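Local coordinates for major capsid protein (Paramecium bursaria Chlorella virus 1, PDB 5TIP) that self-assembles as trimers into the large icosahedral capsid of the virus, of which it is the major, glycosylated shell protein, at residues Y305-I317 and F325-Q337. Residues are numbered along the deposited sequence; the frame is centred on the assembly and turned at random.
Sequences YNEQLAVLDSAKI and FATRKGSYFNKVQ
Ala315 and Arg328 form the antiparallel, hydrogen-bonded pair of a beta hairpin: Ala315 N gives to Arg328 O at 2.9 Å, and Arg328 N returns a bond to Ala315 O at 3.1 Å. One residue on, Ser314 and Lys329 are a close non-hydrogen-bonded pair. Gly330 N reaches Asp313 O at 2.9 Å from well above the carbonyl plane, carrying the contact on past the last bridge.

A salt bridge lies beside the strand pairing, and a water-mediated join at the Glu307 end. The Lys329 chain, bent at chi2 (-65°), runs alongside Asp313 in the same direction, and Lys329 NZ makes a long, weak salt bridge to Asp313 OD1 at 3.5 Å. Glu307 lies against Ser331 CB; one water links Glu307 OE2 to Ser331 N, while Lys383 takes the direct salt bridge to Glu307. Ser331 OG bonds to Tyr147 OH of the second subunit.

Among the apolar contacts, Ile317 CG1 meets Phe325 CZ at 3.6 Å, and the backbone N of Ile317 sits over one face of that ring. Ala315 CB touches Phe333 CE2 at 3.7 Å, with Ala315 O at the ring's edge. Separately, the Lys316 and Thr327 side chains cross obliquely, Lys316 CD 3.2 Å from Thr327 OG1.

The hairpin belongs to the C-terminal of the two jelly-roll domains of this hexon-like capsid family. Strand 312-319 is flanked by its partner 322-329 and by strand 376-387, against which Asp313 and Ser314 form a classic bulge opposite Thr381. The helical segment 330-337 runs at 79° to strand 312-317, and a second subunit packs on it, with Glu72 of that subunit bridging to Arg328.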
# COMPACT_ATOMS: atom_id res chain seq x y z
N TYR A 305 9.63 -16.62 2.03
CA TYR A 305 10.53 -15.48 2.14
C TYR A 305 11.88 -15.87 2.70
O TYR A 305 12.74 -15.01 2.88
CB TYR A 305 9.90 -14.38 2.99
CG TYR A 305 8.67 -13.76 2.37
CD1 TYR A 305 8.78 -12.94 1.25
CD2 TYR A 305 7.41 -13.98 2.89
CE1 TYR A 305 7.66 -12.37 0.67
CE2 TYR A 305 6.28 -13.42 2.32
CZ TYR A 305 6.42 -12.61 1.21
OH TYR A 305 5.31 -12.04 0.63
N ASN A 306 12.09 -17.16 2.99
CA ASN A 306 13.32 -17.62 3.61
C ASN A 306 14.42 -17.67 2.57
O ASN A 306 14.39 -18.51 1.65
CB ASN A 306 13.10 -18.99 4.25
CG ASN A 306 14.17 -19.35 5.25
OD1 ASN A 306 15.27 -18.81 5.21
ND2 ASN A 306 13.84 -20.25 6.17
N GLU A 307 15.40 -16.77 2.69
CA GLU A 307 16.53 -16.76 1.76
C GLU A 307 17.36 -18.03 1.88
O GLU A 307 18.00 -18.45 0.90
CB GLU A 307 17.39 -15.52 2.01
CG GLU A 307 18.72 -15.50 1.27
CD GLU A 307 18.56 -15.54 -0.24
OE1 GLU A 307 17.50 -15.09 -0.75
OE2 GLU A 307 19.48 -16.03 -0.92
N GLN A 308 17.35 -18.68 3.05
CA GLN A 308 18.13 -19.90 3.24
C GLN A 308 17.72 -21.00 2.27
O GLN A 308 18.53 -21.89 1.98
CB GLN A 308 17.98 -20.39 4.68
CG GLN A 308 18.95 -21.48 5.08
CD GLN A 308 20.35 -20.94 5.31
OE1 GLN A 308 20.61 -20.25 6.29
NE2 GLN A 308 21.26 -21.25 4.39
N LEU A 309 16.49 -20.96 1.76
CA LEU A 309 16.00 -21.96 0.82
C LEU A 309 16.18 -21.56 -0.64
O LEU A 309 15.83 -22.35 -1.53
CB LEU A 309 14.52 -22.26 1.09
CG LEU A 309 14.18 -22.76 2.50
CD1 LEU A 309 12.69 -23.00 2.64
CD2 LEU A 309 14.96 -24.02 2.83
N ALA A 310 16.71 -20.37 -0.91
CA ALA A 310 17.05 -19.99 -2.28
C ALA A 310 18.40 -20.58 -2.67
O ALA A 310 19.22 -20.93 -1.82
CB ALA A 310 17.05 -18.47 -2.42
N VAL A 311 18.63 -20.67 -3.98
CA VAL A 311 19.77 -21.45 -4.47
C VAL A 311 20.91 -20.55 -4.92
O VAL A 311 22.08 -20.95 -4.88
CB VAL A 311 19.32 -22.40 -5.59
CG1 VAL A 311 18.93 -21.64 -6.84
CG2 VAL A 311 20.40 -23.44 -5.88
N LEU A 312 20.60 -19.34 -5.37
CA LEU A 312 21.61 -18.46 -5.95
C LEU A 312 22.45 -17.82 -4.84
O LEU A 312 21.92 -17.20 -3.92
CB LEU A 312 20.95 -17.37 -6.80
CG LEU A 312 21.92 -16.45 -7.55
CD1 LEU A 312 22.82 -17.24 -8.49
CD2 LEU A 312 21.17 -15.36 -8.31
N ASP A 313 23.77 -18.00 -4.94
CA ASP A 313 24.69 -17.40 -3.97
C ASP A 313 25.10 -15.99 -4.38
O ASP A 313 25.02 -15.06 -3.57
CB ASP A 313 25.93 -18.27 -3.80
CG ASP A 313 26.95 -17.65 -2.86
OD1 ASP A 313 26.55 -17.23 -1.75
OD2 ASP A 313 28.14 -17.57 -3.23
N SER A 314 25.57 -15.81 -5.61
CA SER A 314 25.99 -14.50 -6.09
C SER A 314 25.74 -14.42 -7.59
O SER A 314 25.54 -15.43 -8.26
CB SER A 314 27.46 -14.23 -5.77
OG SER A 314 28.31 -15.16 -6.42
N ALA A 315 25.74 -13.19 -8.10
CA ALA A 315 25.49 -12.99 -9.52
C ALA A 315 26.04 -11.65 -9.97
O ALA A 315 26.16 -10.72 -9.17
CB ALA A 315 23.99 -13.08 -9.84
N LYS A 316 26.37 -11.57 -11.26
CA LYS A 316 26.75 -10.33 -11.90
C LYS A 316 26.46 -10.46 -13.38
O LYS A 316 26.33 -11.56 -13.92
CB LYS A 316 28.23 -9.99 -11.67
CG LYS A 316 29.20 -10.88 -12.45
CD LYS A 316 30.64 -10.44 -12.26
CE LYS A 316 31.60 -11.41 -12.94
NZ LYS A 316 33.02 -11.03 -12.70
N ILE A 317 26.35 -9.31 -14.04
CA ILE A 317 26.11 -9.25 -15.48
C ILE A 317 27.36 -8.73 -16.16
O ILE A 317 27.98 -7.77 -15.69
CB ILE A 317 24.89 -8.36 -15.81
CG1 ILE A 317 23.63 -8.90 -15.13
CG2 ILE A 317 24.69 -8.27 -17.31
CD1 ILE A 317 22.42 -8.02 -15.32
N PHE A 325 28.45 -4.57 -13.46
CA PHE A 325 28.51 -4.18 -12.06
C PHE A 325 29.23 -5.28 -11.29
O PHE A 325 29.37 -6.41 -11.77
CB PHE A 325 27.12 -3.91 -11.47
CG PHE A 325 26.13 -5.01 -11.71
CD1 PHE A 325 26.01 -6.07 -10.83
CD2 PHE A 325 25.30 -4.98 -12.83
CE1 PHE A 325 25.10 -7.08 -11.05
CE2 PHE A 325 24.39 -5.99 -13.05
CZ PHE A 325 24.28 -7.04 -12.16
N ALA A 326 29.69 -4.93 -10.09
CA ALA A 326 30.40 -5.88 -9.25
C ALA A 326 29.45 -6.96 -8.73
O ALA A 326 28.24 -6.75 -8.61
CB ALA A 326 31.07 -5.17 -8.08
N THR A 327 30.02 -8.12 -8.41
CA THR A 327 29.22 -9.26 -7.98
C THR A 327 28.51 -8.96 -6.67
O THR A 327 29.13 -8.48 -5.71
CB THR A 327 30.11 -10.49 -7.83
OG1 THR A 327 30.78 -10.75 -9.07
CG2 THR A 327 29.28 -11.70 -7.45
N ARG A 328 27.22 -9.25 -6.62
CA ARG A 328 26.42 -9.12 -5.41
C ARG A 328 25.78 -10.46 -5.08
O ARG A 328 25.61 -11.32 -5.95
CB ARG A 328 25.33 -8.04 -5.56
CG ARG A 328 25.84 -6.68 -6.00
CD ARG A 328 26.75 -6.07 -4.95
NE ARG A 328 26.03 -5.64 -3.76
CZ ARG A 328 25.47 -4.44 -3.62
NH1 ARG A 328 25.54 -3.55 -4.60
NH2 ARG A 328 24.83 -4.13 -2.50
N LYS A 329 25.40 -10.62 -3.81
CA LYS A 329 24.77 -11.85 -3.37
C LYS A 329 23.37 -11.97 -3.97
O LYS A 329 22.78 -11.00 -4.46
CB LYS A 329 24.69 -11.90 -1.85
CG LYS A 329 26.05 -11.98 -1.16
CD LYS A 329 26.77 -13.28 -1.49
CE LYS A 329 28.06 -13.40 -0.70
NZ LYS A 329 28.77 -14.68 -0.97
N GLY A 330 22.83 -13.19 -3.92
CA GLY A 330 21.48 -13.42 -4.41
C GLY A 330 20.43 -12.66 -3.63
O GLY A 330 19.41 -12.25 -4.19
N SER A 331 20.65 -12.47 -2.33
CA SER A 331 19.71 -11.72 -1.51
C SER A 331 19.66 -10.25 -1.89
O SER A 331 18.67 -9.58 -1.60
CB SER A 331 20.08 -11.87 -0.03
OG SER A 331 21.44 -11.57 0.19
N TYR A 332 20.71 -9.73 -2.53
CA TYR A 332 20.68 -8.35 -3.00
C TYR A 332 19.64 -8.16 -4.09
O TYR A 332 18.88 -7.18 -4.08
CB TYR A 332 22.07 -7.93 -3.50
CG TYR A 332 22.07 -6.68 -4.34
CD1 TYR A 332 22.05 -5.42 -3.75
CD2 TYR A 332 22.09 -6.75 -5.73
CE1 TYR A 332 22.05 -4.27 -4.52
CE2 TYR A 332 22.09 -5.60 -6.51
CZ TYR A 332 22.07 -4.37 -5.90
OH TYR A 332 22.07 -3.23 -6.66
N PHE A 333 19.59 -9.08 -5.05
CA PHE A 333 18.64 -8.98 -6.15
C PHE A 333 17.22 -9.32 -5.71
O PHE A 333 16.27 -9.00 -6.42
CB PHE A 333 19.06 -9.89 -7.30
CG PHE A 333 20.46 -9.65 -7.79
CD1 PHE A 333 20.72 -8.67 -8.72
CD2 PHE A 333 21.51 -10.43 -7.32
CE1 PHE A 333 22.01 -8.45 -9.17
CE2 PHE A 333 22.79 -10.22 -7.76
CZ PHE A 333 23.05 -9.23 -8.69
N ASN A 334 17.06 -9.98 -4.56
CA ASN A 334 15.75 -10.35 -4.06
C ASN A 334 15.18 -9.34 -3.08
O ASN A 334 13.96 -9.15 -3.02
CB ASN A 334 15.82 -11.73 -3.39
CG ASN A 334 14.50 -12.16 -2.79
OD1 ASN A 334 14.32 -12.15 -1.57
ND2 ASN A 334 13.56 -12.56 -3.64
N LYS A 335 16.04 -8.67 -2.30
CA LYS A 335 15.61 -7.72 -1.29
C LYS A 335 15.89 -6.27 -1.66
O LYS A 335 15.00 -5.42 -1.58
CB LYS A 335 16.30 -8.05 0.04
CG LYS A 335 15.90 -9.38 0.63
CD LYS A 335 16.63 -9.62 1.94
CE LYS A 335 16.22 -10.94 2.56
NZ LYS A 335 17.31 -11.49 3.41
N VAL A 336 17.13 -5.97 -2.08
CA VAL A 336 17.55 -4.58 -2.21
C VAL A 336 17.08 -3.98 -3.52
O VAL A 336 16.56 -2.86 -3.55
CB VAL A 336 19.08 -4.48 -2.06
CG1 VAL A 336 19.53 -3.03 -2.16
CG2 VAL A 336 19.50 -5.08 -0.75
N GLN A 337 17.29 -4.69 -4.63
CA GLN A 337 16.79 -4.20 -5.91
C GLN A 337 15.29 -3.95 -5.89
O GLN A 337 14.86 -2.91 -6.40
CB GLN A 337 17.19 -5.18 -7.03
CG GLN A 337 18.61 -5.00 -7.53
CD GLN A 337 18.75 -3.82 -8.46
OE1 GLN A 337 17.82 -3.48 -9.19
NE2 GLN A 337 19.91 -3.18 -8.44
O HOH W 1 15.64 -13.96 4.45
O HOH W 2 22.18 -14.90 -1.24
O HOH W 3 16.72 -12.87 0.00